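Local coordinates for histidinol dehydrogenase (Elizabethkingia anophelis NUHP1, PDB 6AN0), which probably catalyses two successive NAD-dependent oxidations that turn L-histidinol, by way of L-histidinaldehyde, into L-histidine, with one zinc ion bound per subunit, at residues Ile90-Ser95 with Asp364-Thr369; Thr143-Gly148 with Leu176-Leu181. One frame throughout, in Å; residues are numbered along the deposited sequence.

Both contacts are buried, their centres lie 11 Å apart on the same side of the chain's centre, and neither has a hydrogen bond across its segments. Contact 2 is aliphatic packing between two nearly parallel helices over one sheet, and the second subunit does not touch it. Contact 1 lies where helix 84-102 meets the end of helix 360-365; there a methionine and two alanines pack together, with the carbonyl oxygen of Tyr365 against one of the alanine methyls, and a zinc ligand and the second subunit nearby. Helix 84-102 joins the two contacts: Ile90 lies against Thr178 and Leu181 of contact 2. Met146 adds a second bridge, packing against the carbonyl oxygens of Asp364 and Thr369.

Contact 1 (Ile90-Ser95 with Asp364-Thr369); sequences IQMAAS and DYASGT. With ZN (zinc ion), chain B.
The side chain of Met92 sets out with CG trans to the backbone nitrogen (chi1 180°), and bends at chi2 (-89°) and chi3 (-68°) bring the end of the chain back over Ala366. As a result SD and CE of Met92 both rest against Ala366 CB, each at 3.9 Å, so the methyl of Ala366 meets both the sulfur and the terminal carbon of Met92. One residue on, Ala93 makes the closer approach: its CB comes to 3.3 Å from Tyr365 O, and its CA is only 4.3 Å from Ala366 CA. With nothing larger than a methyl on Ala93 and Ala366, the helix and the loop approach closely at this point.

Histidinol dehydrogenase has an ALDH-like fold with two sheets, and this contact ties parts belonging to each of them. Helix 360-365 follows strand 351-354 at the edge of the six-stranded parallel sheet, while helix 84-102 packs on helices 142-154 and 173-181 beside the mixed one. Ala366 is where the chain leaves helical geometry, and its carbonyl oxygen accepts a hydrogen bond from Asn96 ND2, a polar link to helix 84-102 beside the apolar one.

Two residues before Ala366, near the C-terminal end of the same short helix, Asp364 presents OD2 to the zinc ion at 2.2 Å. Two waters also bind the metal, and water 1, 2.2 Å from the zinc ion, in addition gives a weak hydrogen bond to Asp364 OD1. His266 of this chain and His423 of the second subunit bind the same zinc, which makes this a site shared across the dimer. The hydroxyl of Tyr365 points into that interface too, hydrogen-bonded to Glu418 of the second subunit.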
ATOM      1  N   ILE A  90     -15.116   5.265  25.803  1.00 24.10           N
ATOM      2  CA  ILE A  90     -15.000   4.661  24.480  1.00 23.26           C
ATOM      3  C   ILE A  90     -15.770   5.480  23.452  1.00 34.41           C
ATOM      4  O   ILE A  90     -15.314   5.663  22.315  1.00 31.25           O
ATOM      5  CB  ILE A  90     -15.471   3.194  24.521  1.00 23.65           C
ATOM      6  CG1 ILE A  90     -14.498   2.369  25.370  1.00 26.11           C
ATOM      7  CG2 ILE A  90     -15.568   2.619  23.108  1.00 26.93           C
ATOM      8  CD1 ILE A  90     -14.884   0.906  25.537  1.00 26.37           C
ATOM      9  N   GLN A  91     -16.945   5.993  23.831  1.00 26.67           N
ATOM     10  CA  GLN A  91     -17.710   6.819  22.902  1.00 24.99           C
ATOM     11  C   GLN A  91     -16.990   8.129  22.599  1.00 24.58           C
ATOM     12  O   GLN A  91     -17.024   8.615  21.462  1.00 26.20           O
ATOM     13  CB  GLN A  91     -19.109   7.068  23.470  1.00 33.64           C
ATOM     14  CG  GLN A  91     -19.885   5.768  23.611  1.00 51.37           C
ATOM     15  CD  GLN A  91     -21.356   5.964  23.885  1.00 61.23           C
ATOM     16  OE1 GLN A  91     -22.188   5.180  23.425  1.00 58.49           O
ATOM     17  NE2 GLN A  91     -21.690   7.001  24.645  1.00 67.17           N
ATOM     18  N   MET A  92     -16.343   8.719  23.604  1.00 24.81           N
ATOM     19  CA  MET A  92     -15.535   9.916  23.389  1.00 28.10           C
ATOM     20  C   MET A  92     -14.415   9.643  22.394  1.00 33.06           C
ATOM     21  O   MET A  92     -14.179  10.429  21.468  1.00 23.04           O
ATOM     22  CB  MET A  92     -14.966  10.397  24.726  1.00 28.81           C
ATOM     23  CG  MET A  92     -14.097  11.639  24.655  1.00 41.57           C
ATOM     24  SD  MET A  92     -12.354  11.271  24.354  1.00 45.85           S
ATOM     25  CE  MET A  92     -11.891  10.472  25.898  1.00 41.85           C
ATOM     26  N   ALA A  93     -13.702   8.532  22.581  1.00 25.91           N
ATOM     27  CA  ALA A  93     -12.640   8.165  21.647  1.00 26.27           C
ATOM     28  C   ALA A  93     -13.194   7.918  20.246  1.00 24.25           C
ATOM     29  O   ALA A  93     -12.638   8.397  19.252  1.00 25.78           O
ATOM     30  CB  ALA A  93     -11.901   6.932  22.164  1.00 21.62           C
ATOM     31  N   ALA A  94     -14.293   7.160  20.145  1.00 21.07           N
ATOM     32  CA  ALA A  94     -14.850   6.838  18.832  1.00 21.82           C
ATOM     33  C   ALA A  94     -15.247   8.101  18.074  1.00 25.08           C
ATOM     34  O   ALA A  94     -15.048   8.197  16.855  1.00 22.00           O
ATOM     35  CB  ALA A  94     -16.060   5.913  18.987  1.00 22.43           C
ATOM     36  N   SER A  95     -15.813   9.077  18.779  1.00 24.49           N
ATOM     37  CA  SER A  95     -16.221  10.309  18.116  0.52 24.65           C
ATOM     38  C   SER A  95     -15.023  11.042  17.526  1.00 24.55           C
ATOM     39  O   SER A  95     -15.088  11.538  16.394  1.00 26.09           O
ATOM     40  CB  SER A  95     -16.983  11.201  19.093  0.52 27.25           C
ATOM     41  OG  SER A  95     -18.310  10.735  19.269  0.52 30.34           O
ATOM     42  N   ASP A 364      -2.701   7.066  21.265  1.00 30.61           N
ATOM     43  CA  ASP A 364      -3.051   5.654  21.401  1.00 38.10           C
ATOM     44  C   ASP A 364      -4.553   5.461  21.551  1.00 35.74           C
ATOM     45  O   ASP A 364      -5.105   4.469  21.065  1.00 34.31           O
ATOM     46  CB  ASP A 364      -2.345   5.036  22.612  1.00 30.98           C
ATOM     47  CG  ASP A 364      -0.870   4.798  22.377  1.00 41.03           C
ATOM     48  OD1 ASP A 364      -0.417   4.878  21.209  1.00 36.11           O
ATOM     49  OD2 ASP A 364      -0.167   4.549  23.381  1.00 27.67           O
ATOM     50  N   TYR A 365      -5.228   6.384  22.242  1.00 27.60           N
ATOM     51  CA  TYR A 365      -6.600   6.149  22.669  1.00 21.39           C
ATOM     52  C   TYR A 365      -7.619   7.092  22.051  1.00 27.65           C
ATOM     53  O   TYR A 365      -8.661   6.626  21.571  1.00 33.67           O
ATOM     54  CB  TYR A 365      -6.708   6.239  24.198  1.00 29.59           C
ATOM     55  CG  TYR A 365      -6.114   5.054  24.912  1.00 30.84           C
ATOM     56  CD1 TYR A 365      -6.749   3.817  24.887  1.00 28.07           C
ATOM     57  CD2 TYR A 365      -4.920   5.171  25.613  1.00 30.14           C
ATOM     58  CE1 TYR A 365      -6.208   2.728  25.544  1.00 37.55           C
ATOM     59  CE2 TYR A 365      -4.374   4.093  26.272  1.00 32.14           C
ATOM     60  CZ  TYR A 365      -5.015   2.871  26.227  1.00 32.42           C
ATOM     61  OH  TYR A 365      -4.461   1.796  26.883  1.00 30.19           O
ATOM     62  N   ALA A 366      -7.379   8.406  22.064  1.00 28.82           N
ATOM     63  CA  ALA A 366      -8.525   9.313  21.974  1.00 31.04           C
ATOM     64  C   ALA A 366      -8.369  10.571  21.127  1.00 28.53           C
ATOM     65  O   ALA A 366      -9.393  11.210  20.863  1.00 34.05           O
ATOM     66  CB  ALA A 366      -8.944   9.747  23.386  1.00 30.17           C
ATOM     67  N   SER A 367      -7.162  10.976  20.715  1.00 29.43           N
ATOM     68  CA  SER A 367      -7.032  12.253  20.003  1.00 25.46           C
ATOM     69  C   SER A 367      -7.734  12.222  18.651  1.00 28.16           C
ATOM     70  O   SER A 367      -8.264  13.249  18.198  1.00 27.89           O
ATOM     71  CB  SER A 367      -5.559  12.618  19.825  1.00 32.25           C
ATOM     72  OG  SER A 367      -4.941  11.796  18.845  1.00 35.62           O
ATOM     73  N   GLY A 368      -7.774  11.059  18.007  1.00 25.49           N
ATOM     74  CA  GLY A 368      -8.403  10.892  16.717  1.00 25.43           C
ATOM     75  C   GLY A 368      -7.488  10.334  15.649  1.00 22.77           C
ATOM     76  O   GLY A 368      -7.980   9.804  14.641  1.00 25.36           O
ATOM     77  N   THR A 369      -6.170  10.446  15.826  1.00 19.87           N
ATOM     78  CA  THR A 369      -5.233   9.850  14.888  1.00 20.87           C
ATOM     79  C   THR A 369      -5.261   8.333  15.044  1.00 21.05           C
ATOM     80  O   THR A 369      -5.810   7.795  16.010  1.00 23.64           O
ATOM     81  CB  THR A 369      -3.818  10.372  15.132  1.00 23.62           C
ATOM     82  OG1 THR A 369      -3.423  10.062  16.480  1.00 27.81           O
ATOM     83  CG2 THR A 369      -3.767  11.888  14.941  1.00 25.97           C
TER
HETATM   84 ZN    ZN B 501       0.608   2.524  23.586  0.53 26.74          ZN
HETATM   85  O   HOH W   1       1.055   2.575  21.404  1.00 39.40           O
HETATM   86  O   HOH W   2       2.488   3.311  23.649  1.00 40.52           O

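Contact 2 (Thr143-Gly148 with Leu176-Leu181); sequences TVLMLG and LYTANL
Two consecutive beta-alpha-beta crossovers build this part of the mixed sheet: strand 117-132 leads through helix 142-154 to strand 158-163, and from there through helix 173-181 to strand 186-189, each strand parallel to the one before. Here the two crossover helices meet side by side, as in Rossmann-like folds. Their segments run nearly parallel, crossing at -22° with axes 9.2 Å apart at the closest.

Val144 points toward the neighbouring helix. Its CG1, anti to the backbone N (chi1 176°), reaches the backbone of Ala179 and stands 3.7 Å from Ala179 CA. The same methyl lies 3.9 Å from Ala179 CB and 3.9 Å from Thr178 CG2, so one valine branch fills the angle between two successive residues. Ala179 in turn packs on Ile187 of strand 186-189, which sets this end of the contact against the sheet.

Leu145 also reaches Thr178 CG2, from a direction roughly at right angles to that of Val144; its side chain crosses that of the threonine at about a right angle and also touches Ile97 of helix 84-102. The threonine turns its two branches to different tasks: OG1 is hydrogen-bonded to Ala174 O, one turn back in its own helix, while CG2 faces helix 142-154. There it meets Leu145 CD2 at 3.5 Å, tighter than an ordinary methyl-methyl contact.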
ATOM      1  N   THR A 143      -7.774  -0.910  19.496  1.00 21.94           N
ATOM      2  CA  THR A 143      -7.488  -1.242  18.102  1.00 18.08           C
ATOM      3  C   THR A 143      -8.763  -1.513  17.310  1.00 22.43           C
ATOM      4  O   THR A 143      -8.802  -1.282  16.094  1.00 20.73           O
ATOM      5  CB  THR A 143      -6.539  -2.442  18.057  1.00 27.22           C
ATOM      6  OG1 THR A 143      -5.351  -2.099  18.770  1.00 25.71           O
ATOM      7  CG2 THR A 143      -6.158  -2.797  16.618  1.00 27.94           C
ATOM      8  N   VAL A 144      -9.813  -2.009  17.970  1.00 21.48           N
ATOM      9  CA  VAL A 144     -11.092  -2.194  17.287  1.00 23.06           C
ATOM     10  C   VAL A 144     -11.594  -0.864  16.731  1.00 20.39           C
ATOM     11  O   VAL A 144     -12.034  -0.782  15.578  1.00 20.91           O
ATOM     12  CB  VAL A 144     -12.122  -2.838  18.231  1.00 27.74           C
ATOM     13  CG1 VAL A 144     -13.471  -2.938  17.540  1.00 19.60           C
ATOM     14  CG2 VAL A 144     -11.634  -4.214  18.690  1.00 23.42           C
ATOM     15  N   LEU A 145     -11.534   0.198  17.544  1.00 20.16           N
ATOM     16  CA  LEU A 145     -11.933   1.521  17.053  1.00 19.80           C
ATOM     17  C   LEU A 145     -11.056   1.979  15.894  1.00 24.61           C
ATOM     18  O   LEU A 145     -11.558   2.524  14.901  1.00 21.49           O
ATOM     19  CB  LEU A 145     -11.865   2.560  18.178  1.00 15.95           C
ATOM     20  CG  LEU A 145     -12.809   2.382  19.362  1.00 24.52           C
ATOM     21  CD1 LEU A 145     -12.553   3.471  20.403  1.00 27.61           C
ATOM     22  CD2 LEU A 145     -14.262   2.391  18.888  1.00 25.21           C
ATOM     23  N   MET A 146      -9.740   1.777  16.012  1.00 19.90           N
ATOM     24  CA  MET A 146      -8.792   2.313  15.034  1.00 19.53           C
ATOM     25  C   MET A 146      -8.965   1.688  13.652  1.00 23.90           C
ATOM     26  O   MET A 146      -8.656   2.327  12.636  1.00 20.85           O
ATOM     27  CB  MET A 146      -7.354   2.074  15.511  1.00 18.35           C
ATOM     28  CG  MET A 146      -6.971   2.805  16.793  1.00 22.08           C
ATOM     29  SD  MET A 146      -6.989   4.601  16.569  1.00 25.61           S
ATOM     30  CE  MET A 146      -6.869   5.185  18.268  1.00 23.30           C
ATOM     31  N   LEU A 147      -9.380   0.428  13.590  1.00 19.58           N
ATOM     32  CA  LEU A 147      -9.523  -0.268  12.318  1.00 18.25           C
ATOM     33  C   LEU A 147     -10.967  -0.345  11.861  1.00 19.48           C
ATOM     34  O   LEU A 147     -11.238  -0.221  10.663  1.00 22.14           O
ATOM     35  CB  LEU A 147      -8.944  -1.684  12.417  1.00 21.32           C
ATOM     36  CG  LEU A 147      -7.478  -1.714  12.847  1.00 21.75           C
ATOM     37  CD1 LEU A 147      -7.002  -3.156  12.993  1.00 22.32           C
ATOM     38  CD2 LEU A 147      -6.573  -0.958  11.865  1.00 21.04           C
ATOM     39  N   GLY A 148     -11.899  -0.488  12.807  1.00 19.29           N
ATOM     40  CA  GLY A 148     -13.304  -0.603  12.442  1.00 18.40           C
ATOM     41  C   GLY A 148     -13.912   0.706  11.962  1.00 20.02           C
ATOM     42  O   GLY A 148     -14.756   0.713  11.063  1.00 22.04           O
ATOM     43  N   LEU A 176     -15.996  -7.111  22.570  1.00 22.78           N
ATOM     44  CA  LEU A 176     -17.302  -7.323  21.949  1.00 28.28           C
ATOM     45  C   LEU A 176     -18.140  -6.053  22.003  1.00 26.24           C
ATOM     46  O   LEU A 176     -18.798  -5.694  21.017  1.00 25.18           O
ATOM     47  CB  LEU A 176     -18.035  -8.485  22.634  1.00 26.79           C
ATOM     48  CG  LEU A 176     -17.336  -9.848  22.546  1.00 24.61           C
ATOM     49  CD1 LEU A 176     -18.133 -10.905  23.295  1.00 30.14           C
ATOM     50  CD2 LEU A 176     -17.136 -10.252  21.089  1.00 21.25           C
ATOM     51  N   TYR A 177     -18.138  -5.371  23.154  1.00 23.78           N
ATOM     52  CA  TYR A 177     -18.854  -4.104  23.264  1.00 29.81           C
ATOM     53  C   TYR A 177     -18.392  -3.121  22.195  1.00 30.44           C
ATOM     54  O   TYR A 177     -19.212  -2.520  21.486  1.00 28.22           O
ATOM     55  CB  TYR A 177     -18.669  -3.488  24.660  1.00 28.25           C
ATOM     56  CG  TYR A 177     -19.159  -2.056  24.676  1.00 26.98           C
ATOM     57  CD1 TYR A 177     -18.284  -0.978  24.480  1.00 26.55           C
ATOM     58  CD2 TYR A 177     -20.513  -1.781  24.795  1.00 32.07           C
ATOM     59  CE1 TYR A 177     -18.757   0.339  24.444  1.00 27.33           C
ATOM     60  CE2 TYR A 177     -20.988  -0.477  24.758  1.00 31.31           C
ATOM     61  CZ  TYR A 177     -20.114   0.571  24.582  1.00 32.39           C
ATOM     62  OH  TYR A 177     -20.614   1.849  24.554  1.00 36.04           O
ATOM     63  N   THR A 178     -17.072  -2.938  22.075  1.00 21.47           N
ATOM     64  CA  THR A 178     -16.522  -1.947  21.158  1.00 22.18           C
ATOM     65  C   THR A 178     -16.783  -2.320  19.700  1.00 25.71           C
ATOM     66  O   THR A 178     -17.118  -1.450  18.890  1.00 21.91           O
ATOM     67  CB  THR A 178     -15.023  -1.773  21.419  1.00 24.72           C
ATOM     68  OG1 THR A 178     -14.815  -1.454  22.808  1.00 26.34           O
ATOM     69  CG2 THR A 178     -14.479  -0.648  20.572  1.00 24.90           C
ATOM     70  N   ALA A 179     -16.645  -3.601  19.337  1.00 21.24           N
ATOM     71  CA  ALA A 179     -16.945  -3.986  17.958  1.00 20.34           C
ATOM     72  C   ALA A 179     -18.421  -3.793  17.648  1.00 26.35           C
ATOM     73  O   ALA A 179     -18.774  -3.278  16.581  1.00 25.70           O
ATOM     74  CB  ALA A 179     -16.529  -5.433  17.693  1.00 23.04           C
ATOM     75  N   ASN A 180     -19.297  -4.181  18.579  1.00 26.11           N
ATOM     76  CA  ASN A 180     -20.728  -4.014  18.351  1.00 28.05           C
ATOM     77  C   ASN A 180     -21.107  -2.541  18.259  1.00 28.75           C
ATOM     78  O   ASN A 180     -21.963  -2.167  17.444  1.00 30.98           O
ATOM     79  CB  ASN A 180     -21.523  -4.712  19.451  1.00 26.31           C
ATOM     80  CG  ASN A 180     -23.013  -4.565  19.264  1.00 36.35           C
ATOM     81  OD1 ASN A 180     -23.664  -3.741  19.916  1.00 37.05           O
ATOM     82  ND2 ASN A 180     -23.561  -5.345  18.355  1.00 29.68           N
ATOM     83  N   LEU A 181     -20.464  -1.689  19.071  1.00 24.44           N
ATOM     84  CA  LEU A 181     -20.732  -0.249  19.061  1.00 28.47           C
ATOM     85  C   LEU A 181     -20.581   0.350  17.667  1.00 32.59           C
ATOM     86  O   LEU A 181     -21.403   1.169  17.238  1.00 27.87           O
ATOM     87  CB  LEU A 181     -19.789   0.466  20.031  1.00 29.11           C
ATOM     88  CG  LEU A 181     -19.851   2.003  20.074  1.00 30.75           C
ATOM     89  CD1 LEU A 181     -21.208   2.485  20.591  1.00 32.70           C
ATOM     90  CD2 LEU A 181     -18.710   2.588  20.909  1.00 27.27           C
TER